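Local coordinates for putative acyl-[acyl-carrier-protein] desaturase DesA2 (Mycobacterium tuberculosis, PDB 1ZA0), which is probably an iron-dependent desaturase that introduces double bonds into acyl chains carried on acyl carrier protein during mycobacterial fatty acid biosynthesis, at residues Thr64-Cys69 and Arg122-Val127; Glu150-Met155 and Glu194-Leu199; Ala171-Pro176 and Gly180-Ile185; His202-Asp205 and Thr211-Ala214; Leu222-Ala227 and Pro248-Leu253. All coordinates share one frame; numbering follows the deposited sequence.

How the contacts relate
Contacts 2 and 3 join helix 148-172 to helix 176-206, the antiparallel pair that carries Glu159, Glu189 and His192 of the metal site; the other three pack around them. Contacts 2 and 3 lie on opposite sides of the chain's centre, with their own centres about 26 Å apart; the Met155 side chain of contact 2 comes within about 6 Å of the bound manganese ion, that of Ile182 in contact 3 within about 12 Å. Contact 4 touches contact 2 through Leu152 and Cys203. At the other end, contact 1 meets contact 3, Ile65 packing on Ile173. Contact 5 covers the flank of helix 148-172, its nearest atoms about 5 Å from contact 2.

Contact 1 (Thr64-Cys69 and Arg122-Val127); sequences TITDAC and REVDPV
Thr66, on helix 63-77, and Val124, in the loop that follows helix 95-121, bring the two backbones to a closest CA-CA distance of 7.0 Å. The chain leaves helical geometry at Arg122 (phi 59°), and Glu123 and Val124 then lie against helix 63-77. There CG1 of Val124 lies alongside Thr66, 3.6 Å from its CB and 4.0 Å from its CG2. Thr66 has chi1 at 56°, which sets OG1 between its own backbone N and carbonyl carbon, weakly bonded to Arg63 O; CG2 is thereby left to face the loop, 3.8 Å from Glu123 O. The contact packs a loop on a helix at one end of the ferritin-like helical bundle of the desaturase family, away from the metal site. No hydrogen bond crosses between Thr64-Cys69 and Arg122-Val127 themselves. Polar anchoring comes instead from the residues before and at the start of helix 63-77: Glu123 accepts through OE1 from Leu61 N and pairs through OE2 with the hydroxyl of Thr60, while its backbone O receives Arg63 NH2. Arg122 makes a cation-pi contact with Phe46 and donates to Gln58 and to backbone carbonyls of Glu44 and Arg52.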
# COMPACT_ATOMS: atom_id res chain seq x y z
N THR A 64 -8.80 -6.91 -14.67
CA THR A 64 -7.52 -6.37 -14.17
C THR A 64 -7.72 -5.48 -12.96
O THR A 64 -6.92 -5.54 -12.01
CB THR A 64 -6.75 -5.57 -15.20
OG1 THR A 64 -7.59 -4.53 -15.76
CG2 THR A 64 -6.33 -6.49 -16.40
N ILE A 65 -8.78 -4.67 -13.03
CA ILE A 65 -9.08 -3.69 -12.02
C ILE A 65 -9.50 -4.40 -10.73
O ILE A 65 -8.99 -4.05 -9.63
CB ILE A 65 -10.14 -2.69 -12.49
CG1 ILE A 65 -9.63 -1.88 -13.71
CG2 ILE A 65 -10.56 -1.82 -11.32
CD1 ILE A 65 -8.31 -1.25 -13.53
N THR A 66 -10.41 -5.38 -10.84
CA THR A 66 -10.85 -6.13 -9.63
C THR A 66 -9.77 -7.04 -9.04
O THR A 66 -9.68 -7.16 -7.83
CB THR A 66 -12.17 -6.97 -9.93
OG1 THR A 66 -11.95 -7.84 -11.03
CG2 THR A 66 -13.29 -6.09 -10.37
N ASP A 67 -8.92 -7.65 -9.87
CA ASP A 67 -7.81 -8.40 -9.35
C ASP A 67 -6.91 -7.48 -8.51
O ASP A 67 -6.49 -7.85 -7.41
CB ASP A 67 -6.94 -8.99 -10.46
CG ASP A 67 -7.59 -10.17 -11.21
OD1 ASP A 67 -8.65 -10.69 -10.78
OD2 ASP A 67 -7.05 -10.62 -12.25
N ALA A 68 -6.57 -6.31 -9.06
CA ALA A 68 -5.73 -5.32 -8.36
C ALA A 68 -6.37 -4.93 -6.99
O ALA A 68 -5.67 -4.83 -5.97
CB ALA A 68 -5.51 -4.12 -9.20
N CYS A 69 -7.68 -4.74 -6.99
CA CYS A 69 -8.37 -4.36 -5.78
C CYS A 69 -8.36 -5.49 -4.70
O CYS A 69 -8.30 -5.22 -3.54
CB CYS A 69 -9.81 -3.94 -6.05
SG CYS A 69 -9.97 -2.36 -6.89
N ARG A 122 -21.08 -5.60 -5.95
CA ARG A 122 -20.99 -6.99 -6.43
C ARG A 122 -19.95 -7.21 -7.54
O ARG A 122 -20.14 -8.07 -8.43
CB ARG A 122 -22.38 -7.44 -7.00
CG ARG A 122 -23.65 -7.14 -6.13
CD ARG A 122 -23.85 -8.16 -5.16
NE ARG A 122 -25.13 -8.21 -4.35
CZ ARG A 122 -26.04 -9.18 -4.44
NH1 ARG A 122 -25.98 -10.11 -5.38
NH2 ARG A 122 -27.01 -9.24 -3.55
N GLU A 123 -18.85 -6.49 -7.49
CA GLU A 123 -17.90 -6.53 -8.54
C GLU A 123 -17.02 -7.76 -8.43
O GLU A 123 -16.35 -8.08 -9.38
CB GLU A 123 -17.08 -5.23 -8.59
CG GLU A 123 -17.86 -4.06 -9.22
CD GLU A 123 -18.09 -4.29 -10.74
OE1 GLU A 123 -17.40 -5.15 -11.37
OE2 GLU A 123 -19.04 -3.70 -11.27
N VAL A 124 -16.97 -8.38 -7.25
CA VAL A 124 -16.32 -9.66 -7.10
C VAL A 124 -17.20 -10.58 -6.25
O VAL A 124 -18.08 -10.13 -5.57
CB VAL A 124 -14.89 -9.54 -6.48
CG1 VAL A 124 -14.01 -8.64 -7.33
CG2 VAL A 124 -14.97 -8.94 -5.09
N ASP A 125 -16.98 -11.88 -6.37
CA ASP A 125 -17.66 -12.86 -5.54
C ASP A 125 -17.27 -12.66 -4.09
O ASP A 125 -16.12 -12.93 -3.72
CB ASP A 125 -17.22 -14.24 -6.02
CG ASP A 125 -17.95 -15.39 -5.31
OD1 ASP A 125 -18.83 -15.16 -4.43
OD2 ASP A 125 -17.67 -16.56 -5.64
N PRO A 126 -18.21 -12.20 -3.26
CA PRO A 126 -17.88 -11.85 -1.87
C PRO A 126 -17.60 -13.09 -1.01
O PRO A 126 -16.92 -12.96 0.08
CB PRO A 126 -19.11 -11.11 -1.37
CG PRO A 126 -20.26 -11.62 -2.24
CD PRO A 126 -19.65 -12.05 -3.55
N VAL A 127 -18.07 -14.25 -1.45
CA VAL A 127 -17.81 -15.50 -0.70
C VAL A 127 -16.32 -15.77 -0.54
O VAL A 127 -15.84 -15.93 0.59
CB VAL A 127 -18.58 -16.72 -1.28
CG1 VAL A 127 -18.02 -18.04 -0.77
CG2 VAL A 127 -20.02 -16.58 -0.91

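Contact 2 (Glu150-Met155 and Glu194-Leu199); sequences ETLVYM and EFFANL
Met155 and Leu152 project from helix 148-172 onto Phe196 and Leu199 of helix 176-206, where the two segments run roughly antiparallel, their axes 8.5 Å apart at closest approach with 142° between their N-to-C directions. Phe196 receives Met155 on one face: CB of the methionine sits nearly over the ring centre, 3.8 Å from the centroid and 12° off the ring normal, a well-formed CH-pi contact. The rest of the methionine then arches over the same ring. Because its chain bends at both chi2 and chi3, SD stands back, 5.3 Å from the centroid of Phe196, and CE comes down again to 3.8 Å from Phe196 CE2, making a Met-aromatic contact that straddles the face instead of resting the sulfur on it. Such antiparallel packing belongs to the four-helix bundle of the ferritin-like desaturases, and here it lies just beside the metal site: the Phe196 side chain is about 4 Å from that of Glu159, a ligand of the manganese ion, and Trp99 and Trp103 of helix 95-121 meet the phenylalanine edge-to-face. Leu152 approaches from a different direction. Its CD2 lies at the ring edge, near the plane, 4.1 Å from Phe196 CD1, and the same methyl touches Leu199 CD1 at 3.8 Å. The two leucines cross at about a right angle, and both also touch Trp96 of helix 95-121 and side chains of helix 9-27.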
# COMPACT_ATOMS: atom_id res chain seq x y z
N GLU A 150 16.20 -1.92 9.85
CA GLU A 150 15.66 -2.84 8.87
C GLU A 150 14.15 -2.69 8.67
O GLU A 150 13.68 -2.76 7.54
CB GLU A 150 16.00 -4.28 9.24
CG GLU A 150 17.36 -4.72 8.73
CD GLU A 150 17.83 -6.08 9.32
OE1 GLU A 150 17.17 -6.64 10.21
OE2 GLU A 150 18.89 -6.56 8.88
N THR A 151 13.44 -2.39 9.74
CA THR A 151 12.01 -2.29 9.75
C THR A 151 11.60 -0.97 9.06
O THR A 151 10.62 -0.95 8.29
CB THR A 151 11.46 -2.36 11.21
OG1 THR A 151 11.62 -3.69 11.75
CG2 THR A 151 9.97 -2.17 11.27
N LEU A 152 12.33 0.13 9.38
CA LEU A 152 11.98 1.42 8.82
C LEU A 152 12.28 1.42 7.34
O LEU A 152 11.54 2.00 6.57
CB LEU A 152 12.67 2.60 9.54
CG LEU A 152 12.31 2.81 11.01
CD1 LEU A 152 13.33 3.84 11.72
CD2 LEU A 152 10.87 3.28 11.15
N VAL A 153 13.37 0.77 6.94
CA VAL A 153 13.77 0.68 5.55
C VAL A 153 12.71 -0.14 4.76
O VAL A 153 12.29 0.28 3.72
CB VAL A 153 15.14 0.04 5.42
CG1 VAL A 153 15.44 -0.36 3.96
CG2 VAL A 153 16.25 1.04 5.99
N TYR A 154 12.33 -1.30 5.31
CA TYR A 154 11.30 -2.14 4.72
C TYR A 154 10.00 -1.33 4.50
O TYR A 154 9.47 -1.38 3.42
CB TYR A 154 11.01 -3.36 5.60
CG TYR A 154 9.85 -4.17 5.10
CD1 TYR A 154 9.99 -5.07 4.01
CD2 TYR A 154 8.60 -3.97 5.62
CE1 TYR A 154 8.86 -5.80 3.53
CE2 TYR A 154 7.50 -4.69 5.15
CZ TYR A 154 7.64 -5.58 4.11
OH TYR A 154 6.50 -6.25 3.69
N MET A 155 9.52 -0.63 5.51
CA MET A 155 8.32 0.13 5.41
C MET A 155 8.41 1.26 4.38
O MET A 155 7.42 1.51 3.67
CB MET A 155 7.93 0.71 6.75
CG MET A 155 7.46 -0.31 7.77
SD MET A 155 6.12 -1.37 7.19
CE MET A 155 4.83 -0.05 6.99
N GLU A 194 6.53 9.05 2.75
CA GLU A 194 7.27 10.28 3.02
C GLU A 194 7.71 10.17 4.51
O GLU A 194 8.84 10.42 4.87
CB GLU A 194 6.38 11.51 2.82
CG GLU A 194 6.93 12.88 3.23
CD GLU A 194 5.96 13.99 2.93
OE1 GLU A 194 4.81 13.67 2.55
OE2 GLU A 194 6.31 15.21 3.03
N PHE A 195 6.77 9.80 5.34
CA PHE A 195 6.99 9.66 6.79
C PHE A 195 8.05 8.63 7.08
O PHE A 195 9.08 8.97 7.70
CB PHE A 195 5.68 9.33 7.51
CG PHE A 195 5.65 9.72 8.99
CD1 PHE A 195 4.66 10.55 9.47
CD2 PHE A 195 6.56 9.21 9.88
CE1 PHE A 195 4.59 10.87 10.84
CE2 PHE A 195 6.51 9.55 11.24
CZ PHE A 195 5.54 10.40 11.71
N PHE A 196 7.88 7.38 6.60
CA PHE A 196 8.91 6.38 6.84
C PHE A 196 10.23 6.74 6.21
O PHE A 196 11.31 6.49 6.77
CB PHE A 196 8.49 4.96 6.43
CG PHE A 196 7.40 4.39 7.32
CD1 PHE A 196 7.67 4.07 8.65
CD2 PHE A 196 6.12 4.20 6.83
CE1 PHE A 196 6.68 3.55 9.47
CE2 PHE A 196 5.12 3.67 7.65
CZ PHE A 196 5.40 3.37 8.97
N ALA A 197 10.16 7.27 5.00
CA ALA A 197 11.41 7.59 4.32
C ALA A 197 12.18 8.70 5.06
O ALA A 197 13.39 8.76 5.01
CB ALA A 197 11.14 8.00 2.89
N ASN A 198 11.47 9.65 5.67
CA ASN A 198 12.16 10.71 6.39
C ASN A 198 12.89 10.10 7.63
O ASN A 198 13.99 10.56 7.99
CB ASN A 198 11.16 11.84 6.79
CG ASN A 198 10.74 12.70 5.61
OD1 ASN A 198 11.43 12.65 4.55
ND2 ASN A 198 9.64 13.53 5.77
N LEU A 199 12.31 9.07 8.24
CA LEU A 199 12.91 8.43 9.41
C LEU A 199 14.16 7.73 8.96
O LEU A 199 15.18 7.76 9.66
CB LEU A 199 11.96 7.46 10.10
CG LEU A 199 10.68 8.00 10.67
CD1 LEU A 199 9.82 6.95 11.42
CD2 LEU A 199 11.01 9.07 11.59

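Contact 3 (Ala171-Pro176 and Gly180-Ile185); sequences AQIEEP and GLIDRI
The short turn between helix 148-172 and helix 176-206 makes a helical hairpin of the ferritin-like bundle, and Ile173 bridges the bend by packing on Ile182. Glu175 occupies the N-cap position of the second helix and caps it with its side chain, OE2 accepting from Ile177 N and OE1 from Leu178 N; Tyr117 of helix 95-121 adds a hydrogen bond to OE1, tying the cap to a third helix. Pro176 follows in the first turn, where its lack of an N-H costs no helical bond. Its carbonyl accepts a regular helical bond in the first turn of that helix: Gly180 N donates to Pro176 O over 3.0 Å, with a nearly straight N-H...O angle of 162° and the donor tilted 33° from the carbonyl plane. Further bonds of the same kind continue along the helix, Arg184 N to Gly180 O and Ile185 N to Leu181 O. The apolar half of the contact lies on the inner side of the bend. Ile173, in the short link between the helices, turns inward toward Ile182, which also touches Cys166, Leu169 and Ala170 of the first helix and Leu114 of helix 95-121. The ligand Glu189 follows two turns later, its side chain about 8 Å from that of Ile182. With chi2 at 175° the outer branch of Ile173 is fully extended and crosses Ile182 at about a right angle, setting its terminal CD1 3.7 Å from Ile182 CG1.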
# COMPACT_ATOMS: atom_id res chain seq x y z
N ALA A 171 -5.15 5.47 -12.33
CA ALA A 171 -5.01 6.05 -13.63
C ALA A 171 -5.70 5.17 -14.70
O ALA A 171 -5.95 5.67 -15.74
CB ALA A 171 -3.57 6.26 -13.96
N GLN A 172 -5.92 3.88 -14.44
CA GLN A 172 -6.54 2.95 -15.38
C GLN A 172 -8.02 2.71 -15.12
O GLN A 172 -8.66 1.99 -15.91
CB GLN A 172 -5.82 1.60 -15.41
CG GLN A 172 -4.40 1.66 -15.99
CD GLN A 172 -3.68 0.35 -16.09
OE1 GLN A 172 -4.32 -0.70 -16.08
NE2 GLN A 172 -2.34 0.37 -16.19
N ILE A 173 -8.57 3.27 -14.05
CA ILE A 173 -9.99 3.08 -13.67
C ILE A 173 -10.90 4.16 -14.21
O ILE A 173 -10.74 5.31 -13.89
CB ILE A 173 -10.17 3.06 -12.10
CG1 ILE A 173 -9.45 1.85 -11.51
CG2 ILE A 173 -11.62 3.07 -11.71
CD1 ILE A 173 -9.45 1.82 -9.95
N GLU A 174 -11.92 3.77 -15.00
CA GLU A 174 -12.81 4.73 -15.59
C GLU A 174 -14.05 4.98 -14.75
O GLU A 174 -14.61 6.10 -14.71
CB GLU A 174 -13.19 4.28 -17.02
CG GLU A 174 -12.00 4.09 -17.96
CD GLU A 174 -12.45 4.17 -19.44
OE1 GLU A 174 -13.66 4.04 -19.71
OE2 GLU A 174 -11.65 4.49 -20.28
N GLU A 175 -14.47 3.97 -14.00
CA GLU A 175 -15.55 4.14 -13.06
C GLU A 175 -15.15 5.20 -12.00
O GLU A 175 -14.21 4.98 -11.22
CB GLU A 175 -15.90 2.80 -12.40
CG GLU A 175 -17.31 2.85 -11.79
CD GLU A 175 -17.38 3.61 -10.47
OE1 GLU A 175 -16.84 3.11 -9.43
OE2 GLU A 175 -18.03 4.66 -10.43
N PRO A 176 -15.81 6.34 -12.01
CA PRO A 176 -15.41 7.50 -11.23
C PRO A 176 -15.43 7.37 -9.68
O PRO A 176 -14.55 7.94 -9.09
CB PRO A 176 -16.40 8.56 -11.66
CG PRO A 176 -17.69 7.70 -12.01
CD PRO A 176 -17.02 6.65 -12.85
N GLY A 180 -11.96 7.67 -7.62
CA GLY A 180 -11.87 8.55 -6.48
C GLY A 180 -11.33 7.89 -5.22
O GLY A 180 -10.46 8.43 -4.53
N LEU A 181 -11.83 6.71 -4.96
CA LEU A 181 -11.42 5.91 -3.80
C LEU A 181 -9.95 5.53 -3.87
O LEU A 181 -9.17 5.74 -2.91
CB LEU A 181 -12.29 4.65 -3.75
CG LEU A 181 -12.18 3.77 -2.48
CD1 LEU A 181 -13.36 2.79 -2.52
CD2 LEU A 181 -10.95 2.98 -2.46
N ILE A 182 -9.54 4.94 -5.01
CA ILE A 182 -8.18 4.55 -5.18
C ILE A 182 -7.21 5.76 -5.18
O ILE A 182 -6.11 5.67 -4.65
CB ILE A 182 -7.93 3.67 -6.42
CG1 ILE A 182 -8.81 2.39 -6.39
CG2 ILE A 182 -6.48 3.26 -6.47
CD1 ILE A 182 -8.54 1.42 -5.16
N ASP A 183 -7.63 6.85 -5.78
CA ASP A 183 -6.83 8.07 -5.72
C ASP A 183 -6.65 8.56 -4.26
O ASP A 183 -5.56 9.02 -3.92
CB ASP A 183 -7.54 9.12 -6.55
CG ASP A 183 -6.93 10.46 -6.44
OD1 ASP A 183 -5.90 10.69 -7.12
OD2 ASP A 183 -7.44 11.33 -5.74
N ARG A 184 -7.69 8.51 -3.42
CA ARG A 184 -7.53 8.86 -1.98
C ARG A 184 -6.49 7.97 -1.32
O ARG A 184 -5.62 8.47 -0.59
CB ARG A 184 -8.85 8.82 -1.18
CG ARG A 184 -9.81 9.98 -1.39
CD ARG A 184 -9.38 11.39 -0.85
NE ARG A 184 -10.54 12.30 -0.85
CZ ARG A 184 -10.73 13.38 -0.08
NH1 ARG A 184 -11.86 14.07 -0.22
NH2 ARG A 184 -9.83 13.78 0.81
N ILE A 185 -6.59 6.67 -1.55
CA ILE A 185 -5.64 5.69 -1.01
C ILE A 185 -4.20 5.98 -1.48
O ILE A 185 -3.23 6.00 -0.63
CB ILE A 185 -6.04 4.27 -1.40
CG1 ILE A 185 -7.36 3.87 -0.73
CG2 ILE A 185 -4.94 3.26 -1.01
CD1 ILE A 185 -7.80 2.40 -1.09

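Contact 4 (His202-Asp205 and Thr211-Ala214); sequences HCLD and TIAA
Leu204, near the end of helix 176-206, overlaps both Thr211 and Ile212 at the start of helix 208-221. Its CG lies 3.7 Å from the CG2 methyl of Thr211, and its CD2 reaches 3.6 Å from Ile212 CG1, the leucine and isoleucine side chains crossing at about a right angle. Thr211 is the central piece of the other side. A chi1 of -54° places CG2 anti to the backbone N, which turns the methyl to Leu204 and leaves the hydroxyl beside the threonine's own N. That hydroxyl hydrogen-bonds to Thr207 O, one helical turn back, so this buried polar group is satisfied from the residue just ahead of its own helix. It also nestles against Cys203, with OG1 3.3 Å from Cys203 CB and 3.1 Å from Cys203 O. The SG of Cys203 lies against Leu152 of helix 148-172, while Trp261 and Leu263 cover Leu204 and Glu266 and Ser268 touch Ile212. The backbones come close as well, the CA atoms of Leu204 and Thr211 being 5.5 Å apart. Together these residues pack the corner between helix 176-206 and helix 208-221, a helix-turn-helix connection that leads the chain out of the ferritin-like bundle of the desaturase.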
# COMPACT_ATOMS: atom_id res chain seq x y z
N HIS A 202 17.04 10.15 8.64
CA HIS A 202 17.69 10.37 9.92
C HIS A 202 18.55 9.17 10.35
O HIS A 202 19.63 9.38 10.89
CB HIS A 202 16.73 10.84 11.00
CG HIS A 202 17.40 11.33 12.26
ND1 HIS A 202 18.18 12.47 12.30
CD2 HIS A 202 17.45 10.81 13.52
CE1 HIS A 202 18.67 12.64 13.53
NE2 HIS A 202 18.25 11.64 14.28
N CYS A 203 18.15 7.94 9.99
CA CYS A 203 18.96 6.75 10.25
C CYS A 203 20.23 6.76 9.44
O CYS A 203 21.33 6.35 9.94
CB CYS A 203 18.22 5.44 9.98
SG CYS A 203 16.83 5.11 11.01
N LEU A 204 20.15 7.16 8.17
CA LEU A 204 21.33 7.33 7.36
C LEU A 204 22.31 8.35 7.95
O LEU A 204 23.49 8.18 7.75
CB LEU A 204 21.05 7.73 5.90
CG LEU A 204 20.70 6.63 4.92
CD1 LEU A 204 20.00 7.28 3.69
CD2 LEU A 204 21.91 5.78 4.54
N ASP A 205 21.81 9.38 8.60
CA ASP A 205 22.64 10.40 9.28
C ASP A 205 23.27 9.92 10.64
O ASP A 205 24.44 10.16 10.91
CB ASP A 205 21.79 11.64 9.53
CG ASP A 205 21.27 12.25 8.24
OD1 ASP A 205 21.79 11.93 7.18
OD2 ASP A 205 20.36 13.07 8.17
N THR A 211 22.23 1.41 8.01
CA THR A 211 21.12 1.82 7.15
C THR A 211 21.38 1.42 5.70
O THR A 211 20.55 0.80 5.06
CB THR A 211 20.82 3.30 7.36
OG1 THR A 211 20.59 3.53 8.77
CG2 THR A 211 19.46 3.70 6.72
N ILE A 212 22.58 1.66 5.21
CA ILE A 212 22.98 1.25 3.88
C ILE A 212 22.87 -0.26 3.69
O ILE A 212 22.35 -0.71 2.64
CB ILE A 212 24.39 1.82 3.48
CG1 ILE A 212 24.31 3.36 3.35
CG2 ILE A 212 24.89 1.23 2.17
CD1 ILE A 212 25.63 4.09 3.09
N ALA A 213 23.34 -1.03 4.66
CA ALA A 213 23.26 -2.47 4.59
C ALA A 213 21.81 -2.94 4.57
O ALA A 213 21.51 -3.86 3.87
CB ALA A 213 23.98 -3.12 5.80
N ALA A 214 20.97 -2.31 5.37
CA ALA A 214 19.56 -2.62 5.37
C ALA A 214 18.94 -2.30 4.00
O ALA A 214 18.18 -3.10 3.47
CB ALA A 214 18.88 -1.90 6.49

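Contact 5 (Leu222-Ala227 and Pro248-Leu253); sequences LDVLGA and PQLRQL
One face of the peptide group between Asp223 and Val224 is covered by Leu250 of helix 247-260, whose CD2 methyl stands almost directly above Asp223 C at 3.4 Å. The same methyl lies 3.6 Å from Leu222 O and 3.6 Å from Val224 N, so a single branch presses on three consecutive residues of the loop. The other flat group, the Asp223 carboxylate, accepts from the backbone N of the next residue: Val224 N donates to Asp223 OD1 over 3.0 Å, approaching on the anti side and 23° out of the carboxylate plane. The second methyl of Leu250, CD1, comes within 4.5 Å of Leu222 CB. Val224 crosses the leucine at a slant, its CG1 4.1 Å from Leu250 CD2. Phe245 packs on both Val224 and Leu250, and Cys161 of helix 148-172 adds a further neighbour to the leucine. Val224 opens a type II beta turn that runs to Ala227, with Gly226 supplying the positive phi at its third position. The leucine thereby packs the turn-containing loop after helix 208-221 on helix 247-260, beside helix 148-172 of the four-helix bundle.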
# COMPACT_ATOMS: atom_id res chain seq x y z
N LEU A 222 13.18 -7.67 -2.08
CA LEU A 222 11.79 -7.18 -2.20
C LEU A 222 11.07 -7.90 -3.32
O LEU A 222 11.63 -8.05 -4.39
CB LEU A 222 11.74 -5.69 -2.58
CG LEU A 222 11.52 -4.78 -1.40
CD1 LEU A 222 12.04 -3.35 -1.79
CD2 LEU A 222 10.09 -4.75 -1.02
N ASP A 223 9.83 -8.28 -3.11
CA ASP A 223 9.06 -8.93 -4.20
C ASP A 223 7.85 -8.06 -4.58
O ASP A 223 7.58 -7.08 -3.93
CB ASP A 223 8.62 -10.34 -3.78
CG ASP A 223 8.63 -11.40 -4.98
OD1 ASP A 223 8.48 -11.04 -6.18
OD2 ASP A 223 8.74 -12.62 -4.77
N VAL A 224 7.13 -8.39 -5.63
CA VAL A 224 5.96 -7.60 -5.99
C VAL A 224 4.87 -7.74 -4.92
O VAL A 224 4.80 -8.73 -4.18
CB VAL A 224 5.38 -7.95 -7.39
CG1 VAL A 224 6.49 -7.93 -8.45
CG2 VAL A 224 4.69 -9.25 -7.38
N LEU A 225 4.03 -6.73 -4.84
CA LEU A 225 2.93 -6.77 -3.88
C LEU A 225 2.05 -7.99 -4.11
O LEU A 225 1.58 -8.25 -5.22
CB LEU A 225 2.12 -5.47 -3.90
CG LEU A 225 2.85 -4.24 -3.40
CD1 LEU A 225 1.92 -3.05 -3.70
CD2 LEU A 225 3.19 -4.28 -1.94
N GLY A 226 1.84 -8.78 -3.06
CA GLY A 226 0.93 -9.92 -3.15
C GLY A 226 1.59 -11.25 -3.54
O GLY A 226 0.90 -12.26 -3.67
N ALA A 227 2.90 -11.23 -3.74
CA ALA A 227 3.75 -12.41 -3.98
C ALA A 227 3.60 -13.55 -2.93
O ALA A 227 3.83 -14.69 -3.24
CB ALA A 227 5.21 -11.96 -4.02
N PRO A 248 9.10 -5.04 -13.41
CA PRO A 248 9.66 -3.81 -13.96
C PRO A 248 9.32 -2.55 -13.15
O PRO A 248 10.16 -1.68 -13.03
CB PRO A 248 9.02 -3.71 -15.37
CG PRO A 248 8.52 -5.05 -15.68
CD PRO A 248 8.15 -5.65 -14.36
N GLN A 249 8.08 -2.43 -12.68
CA GLN A 249 7.72 -1.29 -11.85
C GLN A 249 8.54 -1.39 -10.54
O GLN A 249 9.07 -0.39 -10.09
CB GLN A 249 6.22 -1.25 -11.60
CG GLN A 249 5.41 -0.83 -12.80
CD GLN A 249 5.22 -1.92 -13.88
OE1 GLN A 249 5.23 -3.12 -13.59
NE2 GLN A 249 5.09 -1.50 -15.12
N LEU A 250 8.71 -2.60 -10.01
CA LEU A 250 9.39 -2.78 -8.74
C LEU A 250 10.84 -2.39 -8.85
O LEU A 250 11.35 -1.65 -8.02
CB LEU A 250 9.26 -4.22 -8.30
CG LEU A 250 9.89 -4.59 -6.97
CD1 LEU A 250 9.33 -3.75 -5.79
CD2 LEU A 250 9.68 -6.10 -6.66
N ARG A 251 11.49 -2.90 -9.89
CA ARG A 251 12.87 -2.55 -10.21
C ARG A 251 13.03 -1.02 -10.35
O ARG A 251 13.82 -0.41 -9.68
CB ARG A 251 13.31 -3.37 -11.48
CG ARG A 251 14.83 -3.35 -11.82
CD ARG A 251 15.23 -3.66 -13.31
NE ARG A 251 14.94 -2.51 -14.21
CZ ARG A 251 15.73 -2.05 -15.19
NH1 ARG A 251 16.93 -2.58 -15.46
NH2 ARG A 251 15.31 -1.02 -15.92
N GLN A 252 12.24 -0.37 -11.17
CA GLN A 252 12.36 1.07 -11.24
C GLN A 252 12.15 1.79 -9.88
O GLN A 252 12.93 2.68 -9.55
CB GLN A 252 11.40 1.69 -12.27
CG GLN A 252 11.78 3.09 -12.75
CD GLN A 252 13.26 3.16 -13.21
OE1 GLN A 252 13.61 2.47 -14.15
NE2 GLN A 252 14.11 3.95 -12.50
N LEU A 253 11.11 1.45 -9.11
CA LEU A 253 10.84 2.24 -7.86
C LEU A 253 11.97 2.00 -6.85
O LEU A 253 12.29 2.89 -6.09
CB LEU A 253 9.47 1.96 -7.22
CG LEU A 253 9.19 0.62 -6.57
CD1 LEU A 253 9.66 0.59 -5.12
CD2 LEU A 253 7.68 0.28 -6.65